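Local atomic coordinates of 2L protein (Yaba-like disease virus, PDB entry 3IT8), a protein that probably binds host tumour necrosis factor, using an N-terminal region related to the MHC class I fold that is joined to an immunoglobulin-like domain. Residues K4-V9 against S90-T95; I33-E38 against Y64-W69; W216-H221 against K274-P279; D195-L200 against L268-S273. All coordinates share one frame; numbering follows the deposited sequence.

Contact 1: residues K4-V9 against S90-T95; sequences KYNYTV and SLSLIT. With NAG (2-acetamido-2-deoxy-beta-D-glucopyranose), chain M.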
loop_
_atom_site.group_PDB
_atom_site.type_symbol
_atom_site.label_atom_id
_atom_site.label_comp_id
_atom_site.label_asym_id
_atom_site.label_seq_id
_atom_site.Cartn_x
_atom_site.Cartn_y
_atom_site.Cartn_z
ATOM N N LYS D 4 -20.974 18.759 25.110
ATOM C CA LYS D 4 -21.972 18.005 25.863
ATOM C C LYS D 4 -23.418 18.337 25.499
ATOM O O LYS D 4 -23.779 19.505 25.407
ATOM C CB LYS D 4 -21.767 18.233 27.367
ATOM C CG LYS D 4 -22.700 17.414 28.229
ATOM C CD LYS D 4 -22.477 17.624 29.720
ATOM C CE LYS D 4 -22.963 18.978 30.202
ATOM N NZ LYS D 4 -22.882 19.107 31.694
ATOM N N TYR D 5 -24.229 17.303 25.286
ATOM C CA TYR D 5 -25.655 17.440 24.976
ATOM C C TYR D 5 -26.451 16.873 26.158
ATOM O O TYR D 5 -26.196 15.752 26.611
ATOM C CB TYR D 5 -26.001 16.667 23.709
ATOM C CG TYR D 5 -25.569 17.337 22.424
ATOM C CD1 TYR D 5 -24.787 18.493 22.440
ATOM C CD2 TYR D 5 -25.927 16.810 21.184
ATOM C CE1 TYR D 5 -24.368 19.108 21.250
ATOM C CE2 TYR D 5 -25.508 17.411 19.989
ATOM C CZ TYR D 5 -24.730 18.555 20.032
ATOM O OH TYR D 5 -24.303 19.134 18.862
ATOM N N ASN D 6 -27.410 17.635 26.664
ATOM C CA ASN D 6 -28.207 17.210 27.814
ATOM C C ASN D 6 -29.688 17.374 27.502
ATOM O O ASN D 6 -30.158 18.486 27.294
ATOM C CB ASN D 6 -27.815 18.063 29.045
ATOM C CG ASN D 6 -28.570 17.689 30.323
ATOM O OD1 ASN D 6 -29.457 16.830 30.325
ATOM N ND2 ASN D 6 -28.197 18.368 31.410
ATOM N N TYR D 7 -30.411 16.267 27.434
ATOM C CA TYR D 7 -31.844 16.313 27.198
ATOM C C TYR D 7 -32.504 15.910 28.512
ATOM O O TYR D 7 -32.152 14.876 29.084
ATOM C CB TYR D 7 -32.283 15.312 26.130
ATOM C CG TYR D 7 -31.735 15.544 24.751
ATOM C CD1 TYR D 7 -30.470 15.084 24.400
ATOM C CD2 TYR D 7 -32.510 16.153 23.768
ATOM C CE1 TYR D 7 -29.992 15.214 23.099
ATOM C CE2 TYR D 7 -32.043 16.293 22.470
ATOM C CZ TYR D 7 -30.778 15.812 22.139
ATOM O OH TYR D 7 -30.303 15.895 20.844
ATOM N N THR D 8 -33.466 16.696 28.987
ATOM C CA THR D 8 -34.120 16.345 30.234
ATOM C C THR D 8 -35.625 16.582 30.297
ATOM O O THR D 8 -36.090 17.689 30.031
ATOM C CB THR D 8 -33.481 17.109 31.400
ATOM O OG1 THR D 8 -32.060 16.928 31.370
ATOM C CG2 THR D 8 -34.025 16.599 32.727
ATOM N N VAL D 9 -36.390 15.543 30.631
ATOM C CA VAL D 9 -37.826 15.722 30.816
ATOM C C VAL D 9 -38.082 15.534 32.329
ATOM O O VAL D 9 -37.500 14.649 32.974
ATOM C CB VAL D 9 -38.668 14.726 29.993
ATOM C CG1 VAL D 9 -38.205 14.740 28.565
ATOM C CG2 VAL D 9 -38.574 13.353 30.576
ATOM N N SER D 90 -37.380 12.930 37.162
ATOM C CA SER D 90 -36.959 13.227 35.800
ATOM C C SER D 90 -36.051 12.182 35.166
ATOM O O SER D 90 -35.572 11.263 35.829
ATOM C CB SER D 90 -36.241 14.569 35.773
ATOM O OG SER D 90 -35.064 14.496 36.557
ATOM N N LEU D 91 -35.811 12.368 33.869
ATOM C CA LEU D 91 -34.980 11.486 33.060
ATOM C C LEU D 91 -34.076 12.353 32.194
ATOM O O LEU D 91 -34.500 13.383 31.673
ATOM C CB LEU D 91 -35.869 10.618 32.175
ATOM C CG LEU D 91 -35.186 9.440 31.493
ATOM C CD1 LEU D 91 -34.568 8.541 32.550
ATOM C CD2 LEU D 91 -36.208 8.657 30.681
ATOM N N SER D 92 -32.824 11.946 32.053
ATOM C CA SER D 92 -31.865 12.704 31.251
ATOM C C SER D 92 -31.058 11.856 30.270
ATOM O O SER D 92 -30.638 10.732 30.584
ATOM C CB SER D 92 -30.872 13.446 32.146
ATOM O OG SER D 92 -31.494 14.466 32.891
ATOM N N LEU D 93 -30.843 12.402 29.077
ATOM C CA LEU D 93 -30.050 11.727 28.060
ATOM C C LEU D 93 -28.761 12.532 27.925
ATOM O O LEU D 93 -28.755 13.619 27.367
ATOM C CB LEU D 93 -30.780 11.699 26.729
ATOM C CG LEU D 93 -29.922 11.102 25.609
ATOM C CD1 LEU D 93 -29.530 9.690 25.988
ATOM C CD2 LEU D 93 -30.678 11.117 24.273
ATOM N N ILE D 94 -27.669 12.002 28.458
ATOM C CA ILE D 94 -26.384 12.690 28.418
ATOM C C ILE D 94 -25.511 12.084 27.335
ATOM O O ILE D 94 -25.181 10.905 27.372
ATOM C CB ILE D 94 -25.645 12.561 29.771
ATOM C CG1 ILE D 94 -26.538 13.055 30.906
ATOM C CG2 ILE D 94 -24.361 13.365 29.747
ATOM C CD1 ILE D 94 -27.044 14.443 30.710
ATOM N N THR D 95 -25.136 12.888 26.354
ATOM C CA THR D 95 -24.297 12.382 25.277
ATOM C C THR D 95 -23.350 13.492 24.843
ATOM O O THR D 95 -23.692 14.666 24.945
ATOM C CB THR D 95 -25.160 11.913 24.087
ATOM O OG1 THR D 95 -24.344 11.212 23.145
ATOM C CG2 THR D 95 -25.825 13.096 23.405
HETATM C C1 NAG M . -28.953 18.314 32.653
HETATM C C2 NAG M . -27.985 18.299 33.838
HETATM C C3 NAG M . -28.782 18.252 35.159
HETATM C C4 NAG M . -29.743 19.450 35.227
HETATM C C5 NAG M . -30.645 19.382 33.983
HETATM C C6 NAG M . -31.657 20.512 33.909
HETATM C C7 NAG M . -25.859 17.298 33.285
HETATM C C8 NAG M . -24.887 16.170 33.565
HETATM N N2 NAG M . -27.107 17.149 33.725
HETATM O O3 NAG M . -27.902 18.274 36.273
HETATM O O4 NAG M . -30.516 19.423 36.439
HETATM O O5 NAG M . -29.836 19.435 32.775
HETATM O O6 NAG M . -31.059 21.720 33.462
HETATM O O7 NAG M . -25.477 18.290 32.673
#
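Tyr5 pairs with Thr95, Tyr7 with Leu93 and Val9 with Leu91, each through two backbone hydrogen bonds. The bond from Tyr5 N to Thr95 O measures 2.7 Å, and that from Leu93 N to Tyr7 O 2.8 Å. The strands run antiparallel at 166°. At the pair between Thr8 and Ser92 the side chains bond instead: Thr8 OG1 lies 2.9 Å from Ser92 OG. These are neighbouring central strands of the antiparallel sheet that forms the floor of the MHC-like fold. Tyr5, Tyr7, Val9, Leu91, Leu93 and Thr95 point to one face, where helix 61-82 covers Val9, Leu91 and Leu93. Tyr7 OH bonds to Tyr64 O, Tyr5 OH to Tyr170 OH and Thr95 OG1 to Tyr107 O. The other face carries a glycan. Asn6 ND2 is bonded covalently to C1 of the sugar, and Ile94 CD1 lies 3.4 Å from Asn6 OD1. Lys4 bends at chi3 (72°), which places CE, and its NZ donates to the acetamido O7 at 2.9 Å.

Contact 2: residues I33-E38 against Y64-W69; sequences ISYNHE and YNFNFW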
loop_
_atom_site.group_PDB
_atom_site.type_symbol
_atom_site.label_atom_id
_atom_site.label_comp_id
_atom_site.label_asym_id
_atom_site.label_seq_id
_atom_site.Cartn_x
_atom_site.Cartn_y
_atom_site.Cartn_z
ATOM N N ILE D 33 -33.055 24.698 24.488
ATOM C CA ILE D 33 -34.344 24.419 23.886
ATOM C C ILE D 33 -35.278 23.893 24.961
ATOM O O ILE D 33 -34.866 23.122 25.830
ATOM C CB ILE D 33 -34.216 23.373 22.763
ATOM C CG1 ILE D 33 -33.456 23.980 21.577
ATOM C CG2 ILE D 33 -35.616 22.878 22.341
ATOM C CD1 ILE D 33 -33.109 22.959 20.499
ATOM N N SER D 34 -36.529 24.331 24.929
ATOM C CA SER D 34 -37.502 23.864 25.908
ATOM C C SER D 34 -38.825 23.555 25.225
ATOM O O SER D 34 -39.156 24.135 24.188
ATOM C CB SER D 34 -37.681 24.894 27.014
ATOM O OG SER D 34 -37.843 26.174 26.459
ATOM N N TYR D 35 -39.560 22.613 25.802
ATOM C CA TYR D 35 -40.827 22.182 25.254
ATOM C C TYR D 35 -41.921 23.192 25.537
ATOM O O TYR D 35 -42.196 23.490 26.691
ATOM C CB TYR D 35 -41.207 20.838 25.852
ATOM C CG TYR D 35 -42.436 20.254 25.233
ATOM C CD1 TYR D 35 -42.412 19.763 23.935
ATOM C CD2 TYR D 35 -43.636 20.193 25.945
ATOM C CE1 TYR D 35 -43.556 19.218 23.356
ATOM C CE2 TYR D 35 -44.789 19.646 25.375
ATOM C CZ TYR D 35 -44.740 19.160 24.081
ATOM O OH TYR D 35 -45.870 18.613 23.515
ATOM N N ASN D 36 -42.530 23.721 24.475
ATOM C CA ASN D 36 -43.615 24.693 24.573
ATOM C C ASN D 36 -44.951 23.946 24.726
ATOM O O ASN D 36 -45.404 23.275 23.789
ATOM C CB ASN D 36 -43.642 25.524 23.306
ATOM C CG ASN D 36 -44.702 26.565 23.339
ATOM O OD1 ASN D 36 -45.865 26.267 23.576
ATOM N ND2 ASN D 36 -44.319 27.804 23.096
ATOM N N HIS D 37 -45.588 24.060 25.889
ATOM C CA HIS D 37 -46.851 23.363 26.136
ATOM C C HIS D 37 -48.050 23.839 25.341
ATOM O O HIS D 37 -48.979 23.072 25.069
ATOM C CB HIS D 37 -47.166 23.400 27.613
ATOM C CG HIS D 37 -46.286 22.505 28.415
ATOM N ND1 HIS D 37 -46.474 21.140 28.472
ATOM C CD2 HIS D 37 -45.168 22.766 29.129
ATOM C CE1 HIS D 37 -45.505 20.596 29.189
ATOM N NE2 HIS D 37 -44.699 21.562 29.598
ATOM N N GLU D 38 -48.032 25.111 24.972
ATOM C CA GLU D 38 -49.095 25.679 24.175
ATOM C C GLU D 38 -48.974 25.074 22.771
ATOM O O GLU D 38 -49.908 24.447 22.298
ATOM C CB GLU D 38 -48.923 27.193 24.121
ATOM C CG GLU D 38 -50.189 27.972 23.836
ATOM C CD GLU D 38 -49.961 29.475 23.880
ATOM O OE1 GLU D 38 -49.218 29.992 23.014
ATOM O OE2 GLU D 38 -50.515 30.141 24.783
ATOM N N TYR D 64 -31.737 19.636 17.052
ATOM C CA TYR D 64 -31.176 18.498 17.777
ATOM C C TYR D 64 -32.154 17.352 17.996
ATOM O O TYR D 64 -32.087 16.671 19.025
ATOM C CB TYR D 64 -30.640 18.954 19.141
ATOM C CG TYR D 64 -29.678 20.122 19.069
ATOM C CD1 TYR D 64 -30.117 21.392 18.698
ATOM C CD2 TYR D 64 -28.320 19.951 19.356
ATOM C CE1 TYR D 64 -29.242 22.459 18.611
ATOM C CE2 TYR D 64 -27.431 21.009 19.274
ATOM C CZ TYR D 64 -27.898 22.265 18.901
ATOM O OH TYR D 64 -27.018 23.326 18.828
ATOM N N ASN D 65 -33.042 17.126 17.027
ATOM C CA ASN D 65 -34.040 16.069 17.137
ATOM C C ASN D 65 -34.766 16.193 18.472
ATOM O O ASN D 65 -35.109 15.178 19.082
ATOM C CB ASN D 65 -33.372 14.701 17.061
ATOM C CG ASN D 65 -32.664 14.470 15.749
ATOM O OD1 ASN D 65 -31.494 14.120 15.728
ATOM N ND2 ASN D 65 -33.373 14.652 14.644
ATOM N N PHE D 66 -34.996 17.428 18.928
ATOM C CA PHE D 66 -35.660 17.654 20.211
ATOM C C PHE D 66 -37.052 17.042 20.349
ATOM O O PHE D 66 -37.328 16.339 21.319
ATOM C CB PHE D 66 -35.765 19.140 20.526
ATOM C CG PHE D 66 -36.330 19.411 21.874
ATOM C CD1 PHE D 66 -35.528 19.362 22.998
ATOM C CD2 PHE D 66 -37.681 19.654 22.034
ATOM C CE1 PHE D 66 -36.064 19.551 24.273
ATOM C CE2 PHE D 66 -38.230 19.844 23.307
ATOM C CZ PHE D 66 -37.419 19.792 24.426
ATOM N N ASN D 67 -37.934 17.316 19.395
ATOM C CA ASN D 67 -39.278 16.772 19.473
ATOM C C ASN D 67 -39.199 15.264 19.590
ATOM O O ASN D 67 -39.914 14.674 20.395
ATOM C CB ASN D 67 -40.098 17.163 18.245
ATOM C CG ASN D 67 -40.173 18.662 18.052
ATOM O OD1 ASN D 67 -40.192 19.415 19.015
ATOM N ND2 ASN D 67 -40.227 19.102 16.806
ATOM N N PHE D 68 -38.320 14.637 18.805
ATOM C CA PHE D 68 -38.179 13.183 18.855
ATOM C C PHE D 68 -37.823 12.711 20.257
ATOM O O PHE D 68 -38.510 11.870 20.835
ATOM C CB PHE D 68 -37.108 12.704 17.889
ATOM C CG PHE D 68 -36.694 11.281 18.117
ATOM C CD1 PHE D 68 -37.413 10.237 17.553
ATOM C CD2 PHE D 68 -35.590 10.980 18.931
ATOM C CE1 PHE D 68 -37.057 8.913 17.784
ATOM C CE2 PHE D 68 -35.223 9.655 19.173
ATOM C CZ PHE D 68 -35.964 8.615 18.594
ATOM N N TRP D 69 -36.744 13.259 20.806
ATOM C CA TRP D 69 -36.300 12.871 22.133
ATOM C C TRP D 69 -37.284 13.224 23.242
ATOM O O TRP D 69 -37.586 12.403 24.111
ATOM C CB TRP D 69 -34.932 13.488 22.426
ATOM C CG TRP D 69 -33.823 12.842 21.649
ATOM C CD1 TRP D 69 -33.027 13.424 20.699
ATOM C CD2 TRP D 69 -33.415 11.466 21.725
ATOM N NE1 TRP D 69 -32.155 12.500 20.176
ATOM C CE2 TRP D 69 -32.368 11.289 20.787
ATOM C CE3 TRP D 69 -33.835 10.364 22.495
ATOM C CZ2 TRP D 69 -31.730 10.046 20.598
ATOM C CZ3 TRP D 69 -33.201 9.131 22.305
ATOM C CH2 TRP D 69 -32.159 8.988 21.363
#
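Ile33 meets Phe66 through CG2, the branch that stands anti to the backbone N while CG1 takes the place beside it (chi1 -69°). In Phe66 the ring carbon CG is also anti to the backbone N (chi1 -175°), and this places CG on the side of strand 28-36. Ile33 CG2 sits over the centre of the Phe66 ring, 3.6 Å from the centroid and 14° off the normal, a CH-pi contact. The longer branch of Ile33 leads elsewhere. Its CD1 approaches Tyr64 CD1 at 3.8 Å. The far rim of the Phe66 ring reaches Tyr35: Phe66 CE2 is 4.0 Å from Tyr35 CB, and Phe66 CZ is 3.8 Å from Tyr35 N. Helix 61-82 lies on the sheet of the MHC-like domain here, and the axes of segments 64-69 and 33-36 come within 9.4 Å of each other. Phe21 of the adjacent strand 18-25 touches both Ile33 and Phe66 and extends the apolar layer. Tyr64 OH is hydrogen-bonded to Asp23 and Thr31. No hydrogen bond joins the two segments. Between them the hold is therefore by shape and dispersion, with one methyl on an aromatic face at its centre.

Contact 3: residues W216-H221 against K274-P279; sequences WIESEH and KMSSQP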
loop_
_atom_site.group_PDB
_atom_site.type_symbol
_atom_site.label_atom_id
_atom_site.label_comp_id
_atom_site.label_asym_id
_atom_site.label_seq_id
_atom_site.Cartn_x
_atom_site.Cartn_y
_atom_site.Cartn_z
ATOM N N TRP D 216 -3.167 7.812 37.707
ATOM C CA TRP D 216 -2.152 7.435 38.685
ATOM C C TRP D 216 -1.468 6.155 38.220
ATOM O O TRP D 216 -2.103 5.104 38.103
ATOM C CB TRP D 216 -2.771 7.229 40.070
ATOM C CG TRP D 216 -3.238 8.498 40.676
ATOM C CD1 TRP D 216 -4.472 9.051 40.555
ATOM C CD2 TRP D 216 -2.455 9.419 41.449
ATOM N NE1 TRP D 216 -4.515 10.262 41.205
ATOM C CE2 TRP D 216 -3.288 10.513 41.763
ATOM C CE3 TRP D 216 -1.131 9.427 41.905
ATOM C CZ2 TRP D 216 -2.842 11.609 42.518
ATOM C CZ3 TRP D 216 -0.687 10.518 42.654
ATOM C CH2 TRP D 216 -1.542 11.593 42.952
ATOM N N ILE D 217 -0.170 6.258 37.952
ATOM C CA ILE D 217 0.608 5.123 37.472
ATOM C C ILE D 217 1.848 4.870 38.324
ATOM O O ILE D 217 2.581 5.804 38.654
ATOM C CB ILE D 217 1.049 5.367 36.028
ATOM C CG1 ILE D 217 -0.177 5.652 35.154
ATOM C CG2 ILE D 217 1.796 4.178 35.515
ATOM C CD1 ILE D 217 0.157 6.060 33.752
ATOM N N GLU D 218 2.085 3.613 38.682
ATOM C CA GLU D 218 3.254 3.282 39.484
ATOM C C GLU D 218 4.498 3.721 38.714
ATOM O O GLU D 218 4.626 3.432 37.523
ATOM C CB GLU D 218 3.270 1.786 39.785
ATOM C CG GLU D 218 2.296 1.418 40.888
ATOM C CD GLU D 218 2.099 -0.076 41.036
ATOM O OE1 GLU D 218 3.108 -0.812 41.087
ATOM O OE2 GLU D 218 0.930 -0.513 41.112
ATOM N N SER D 219 5.401 4.429 39.390
ATOM C CA SER D 219 6.618 4.945 38.757
ATOM C C SER D 219 7.521 3.923 38.062
ATOM O O SER D 219 8.289 4.282 37.163
ATOM C CB SER D 219 7.442 5.728 39.776
ATOM O OG SER D 219 7.794 4.902 40.865
ATOM N N GLU D 220 7.444 2.661 38.477
ATOM C CA GLU D 220 8.263 1.623 37.861
ATOM C C GLU D 220 8.034 1.594 36.348
ATOM O O GLU D 220 8.966 1.421 35.563
ATOM C CB GLU D 220 7.923 0.255 38.450
ATOM C CG GLU D 220 6.470 -0.131 38.284
ATOM C CD GLU D 220 6.214 -1.599 38.565
ATOM O OE1 GLU D 220 6.777 -2.442 37.833
ATOM O OE2 GLU D 220 5.451 -1.909 39.511
ATOM N N HIS D 221 6.783 1.783 35.949
ATOM C CA HIS D 221 6.411 1.760 34.544
ATOM C C HIS D 221 7.019 2.848 33.674
ATOM O O HIS D 221 6.882 2.812 32.452
ATOM C CB HIS D 221 4.899 1.804 34.421
ATOM C CG HIS D 221 4.225 0.631 35.045
ATOM N ND1 HIS D 221 4.539 -0.668 34.704
ATOM C CD2 HIS D 221 3.254 0.552 35.986
ATOM C CE1 HIS D 221 3.787 -1.496 35.406
ATOM N NE2 HIS D 221 2.999 -0.782 36.193
ATOM N N LYS D 274 -0.784 -2.318 48.637
ATOM C CA LYS D 274 -0.982 -3.282 47.557
ATOM C C LYS D 274 0.027 -3.071 46.428
ATOM O O LYS D 274 0.543 -4.032 45.855
ATOM C CB LYS D 274 -2.394 -3.149 46.985
ATOM C CG LYS D 274 -3.498 -3.173 48.022
ATOM C CD LYS D 274 -4.835 -2.886 47.373
ATOM C CE LYS D 274 -5.937 -2.766 48.405
ATOM N NZ LYS D 274 -7.241 -2.449 47.762
ATOM N N MET D 275 0.296 -1.806 46.115
ATOM C CA MET D 275 1.223 -1.440 45.049
ATOM C C MET D 275 2.665 -1.839 45.331
ATOM O O MET D 275 2.931 -2.688 46.182
ATOM C CB MET D 275 1.152 0.064 44.793
ATOM C CG MET D 275 1.310 0.907 46.040
ATOM S SD MET D 275 1.193 2.657 45.669
ATOM C CE MET D 275 -0.584 2.861 45.518
ATOM N N SER D 276 3.594 -1.216 44.610
ATOM C CA SER D 276 5.011 -1.513 44.774
ATOM C C SER D 276 5.918 -0.527 44.039
ATOM O O SER D 276 7.000 -0.906 43.586
ATOM C CB SER D 276 5.306 -2.929 44.273
ATOM O OG SER D 276 5.033 -3.045 42.884
ATOM N N SER D 277 5.487 0.727 43.920
ATOM C CA SER D 277 6.290 1.740 43.231
ATOM C C SER D 277 5.878 3.163 43.571
ATOM O O SER D 277 6.563 4.117 43.210
ATOM C CB SER D 277 6.193 1.565 41.711
ATOM O OG SER D 277 6.765 0.345 41.288
ATOM N N GLN D 278 4.762 3.305 44.269
ATOM C CA GLN D 278 4.253 4.625 44.616
ATOM C C GLN D 278 3.863 5.317 43.323
ATOM O O GLN D 278 4.719 5.668 42.511
ATOM C CB GLN D 278 5.300 5.468 45.336
ATOM C CG GLN D 278 4.757 6.823 45.737
ATOM C CD GLN D 278 5.797 7.709 46.373
ATOM O OE1 GLN D 278 6.732 8.165 45.713
ATOM N NE2 GLN D 278 5.643 7.959 47.667
ATOM N N PRO D 279 2.557 5.536 43.124
ATOM C CA PRO D 279 2.100 6.186 41.902
ATOM C C PRO D 279 2.663 7.578 41.694
ATOM O O PRO D 279 3.106 8.248 42.634
ATOM C CB PRO D 279 0.586 6.200 42.073
ATOM C CG PRO D 279 0.443 6.421 43.531
ATOM C CD PRO D 279 1.457 5.451 44.099
#
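Glu218 packs on Ser277 and Met275. Its CB meets Ser277 CB at 3.5 Å, and CG stays beside the same carbon at 4.0 Å. With chi2 anti (169°), Glu218 CD lies 3.9 Å from Met275 CB. The two carboxylate oxygens have different neighbours. OE2 lies near Met275 CB, while OE1 accepts a weak, long hydrogen bond of 3.5 Å from Ser276 OG. Ser219 gives the firmer link: its OG donates to Ser277 O at 2.8 Å. Its backbone N makes a weak bond to Gln278 O. At the buried end, Pro279 CB comes to the edge of the Trp216 ring, 3.7 Å from CE3. In this immunoglobulin-like domain Trp216 also touches Cys202 and Cys281, which form a disulfide, and its NE1 bonds to Asp267. The contact joins the end of strand 213-218 to the start of strand 279-284, with Leu200 of strand 198-207 against both Trp216 and Pro279.

Contact 4: residues D195-L200 against L268-S273; sequences DGNMTL and LVRTTS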
loop_
_atom_site.group_PDB
_atom_site.type_symbol
_atom_site.label_atom_id
_atom_site.label_comp_id
_atom_site.label_asym_id
_atom_site.label_seq_id
_atom_site.Cartn_x
_atom_site.Cartn_y
_atom_site.Cartn_z
ATOM N N ASP D 195 -5.352 6.917 59.855
ATOM C CA ASP D 195 -5.646 5.484 59.930
ATOM C C ASP D 195 -4.906 4.686 58.859
ATOM O O ASP D 195 -4.379 3.605 59.132
ATOM C CB ASP D 195 -7.159 5.227 59.825
ATOM C CG ASP D 195 -7.651 5.156 58.391
ATOM O OD1 ASP D 195 -7.531 6.163 57.662
ATOM O OD2 ASP D 195 -8.163 4.087 57.995
ATOM N N GLY D 196 -4.869 5.224 57.642
ATOM C CA GLY D 196 -4.181 4.553 56.553
ATOM C C GLY D 196 -2.725 4.974 56.497
ATOM O O GLY D 196 -2.356 6.012 57.046
ATOM N N ASN D 197 -1.892 4.180 55.833
ATOM C CA ASN D 197 -0.478 4.508 55.741
ATOM C C ASN D 197 -0.196 5.836 55.034
ATOM O O ASN D 197 0.021 6.849 55.701
ATOM C CB ASN D 197 0.296 3.360 55.075
ATOM C CG ASN D 197 -0.512 2.643 54.012
ATOM O OD1 ASN D 197 -1.559 2.055 54.291
ATOM N ND2 ASN D 197 -0.022 2.681 52.783
ATOM N N MET D 198 -0.214 5.845 53.702
ATOM C CA MET D 198 0.066 7.073 52.956
ATOM C C MET D 198 -1.049 7.526 52.005
ATOM O O MET D 198 -1.848 6.717 51.530
ATOM C CB MET D 198 1.371 6.907 52.176
ATOM C CG MET D 198 1.753 8.109 51.339
ATOM S SD MET D 198 3.353 7.915 50.559
ATOM C CE MET D 198 4.376 8.974 51.632
ATOM N N THR D 199 -1.093 8.831 51.737
ATOM C CA THR D 199 -2.091 9.409 50.841
ATOM C C THR D 199 -1.435 10.394 49.869
ATOM O O THR D 199 -0.630 11.243 50.265
ATOM C CB THR D 199 -3.210 10.144 51.639
ATOM O OG1 THR D 199 -4.451 9.995 50.951
ATOM C CG2 THR D 199 -2.912 11.646 51.779
ATOM N N LEU D 200 -1.771 10.274 48.590
ATOM C CA LEU D 200 -1.212 11.166 47.585
ATOM C C LEU D 200 -2.276 12.117 47.074
ATOM O O LEU D 200 -3.413 11.719 46.821
ATOM C CB LEU D 200 -0.614 10.359 46.437
ATOM C CG LEU D 200 0.764 9.811 46.801
ATOM C CD1 LEU D 200 1.221 8.795 45.786
ATOM C CD2 LEU D 200 1.737 10.974 46.884
ATOM N N LEU D 268 -7.254 13.022 45.068
ATOM C CA LEU D 268 -6.614 12.272 46.145
ATOM C C LEU D 268 -6.528 10.772 45.850
ATOM O O LEU D 268 -7.336 10.239 45.096
ATOM C CB LEU D 268 -7.390 12.496 47.445
ATOM C CG LEU D 268 -6.650 12.256 48.760
ATOM C CD1 LEU D 268 -5.537 13.287 48.887
ATOM C CD2 LEU D 268 -7.610 12.363 49.929
ATOM N N VAL D 269 -5.551 10.093 46.447
ATOM C CA VAL D 269 -5.376 8.659 46.232
ATOM C C VAL D 269 -4.896 7.939 47.483
ATOM O O VAL D 269 -3.984 8.403 48.175
ATOM C CB VAL D 269 -4.372 8.385 45.093
ATOM C CG1 VAL D 269 -4.030 6.906 45.026
ATOM C CG2 VAL D 269 -4.971 8.814 43.785
ATOM N N ARG D 270 -5.514 6.797 47.761
ATOM C CA ARG D 270 -5.180 5.980 48.926
ATOM C C ARG D 270 -3.965 5.107 48.615
ATOM O O ARG D 270 -4.094 4.067 47.976
ATOM C CB ARG D 270 -6.375 5.093 49.278
ATOM C CG ARG D 270 -6.843 5.188 50.714
ATOM C CD ARG D 270 -5.960 4.391 51.646
ATOM N NE ARG D 270 -6.526 4.346 52.992
ATOM C CZ ARG D 270 -6.046 3.605 53.986
ATOM N NH1 ARG D 270 -4.981 2.837 53.791
ATOM N NH2 ARG D 270 -6.636 3.625 55.175
ATOM N N THR D 271 -2.789 5.530 49.071
ATOM C CA THR D 271 -1.560 4.778 48.820
ATOM C C THR D 271 -1.497 3.487 49.625
ATOM O O THR D 271 -0.631 3.336 50.482
ATOM C CB THR D 271 -0.298 5.623 49.154
ATOM O OG1 THR D 271 -0.319 6.840 48.399
ATOM C CG2 THR D 271 0.976 4.854 48.807
ATOM N N THR D 272 -2.411 2.558 49.357
ATOM C CA THR D 272 -2.417 1.285 50.069
ATOM C C THR D 272 -1.136 0.529 49.730
ATOM O O THR D 272 -0.506 0.793 48.705
ATOM C CB THR D 272 -3.637 0.426 49.679
ATOM O OG1 THR D 272 -4.837 1.148 49.985
ATOM C CG2 THR D 272 -3.634 -0.895 50.448
ATOM N N SER D 273 -0.754 -0.409 50.590
ATOM C CA SER D 273 0.469 -1.175 50.382
ATOM C C SER D 273 0.378 -2.216 49.271
ATOM O O SER D 273 1.352 -2.917 48.994
ATOM C CB SER D 273 0.882 -1.857 51.684
ATOM O OG SER D 273 2.128 -2.512 51.524
#
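Strand 198-200 pairs antiparallel with strand 268-271 at 153°, and Leu200 and Val269 exchange two backbone bonds, Leu200 N to Val269 O at 2.9 Å and Val269 N to Leu200 O at 2.7 Å. Val269 O takes a second donor, Thr199 OG1 at 3.2 Å, which comes from above the carbonyl plane. Beyond this the pairing weakens. Thr271 N gives Met198 O only a weak, bent bond, and Thr271 is the centre of an inverse gamma turn. Its side chain lies beside that of Met198, with Met198 CB 3.7 Å from Thr271 CB. The guanidinium of Arg270 lies with one face against Gly196 CA, and NH2 forms a salt bridge to Asp195 OD2 at 3.2 Å. OD2 lies in the guanidinium plane, at the edge, while the carboxylate plane is turned 78° from it. The ends of two inner strands of the immunoglobulin-like sheet are thus joined by backbone bonds and by a salt bridge through one nitrogen, NH2, between two exposed residues, where solvent probably screens the attraction.

In the fold
Contacts 1 and 2 belong to the MHC-like domain and are buried. They share one sheet, and Tyr7 of contact 1 reaches both Tyr64 and Trp69 of the helix in contact 2. Contact 1 is a backbone ladder within the sheet; contact 2 is apolar packing of a helix on that sheet. Contacts 3 and 4 lie in the immunoglobulin-like domain and are only partly buried. Their segments alternate along the chain and meet where Trp216 packs on Leu200 and Val269, and Pro279 on Leu200. Serines, carboxylates and an arginine mark their outer parts. The centres of contacts 1 and 3 are about 38 Å apart.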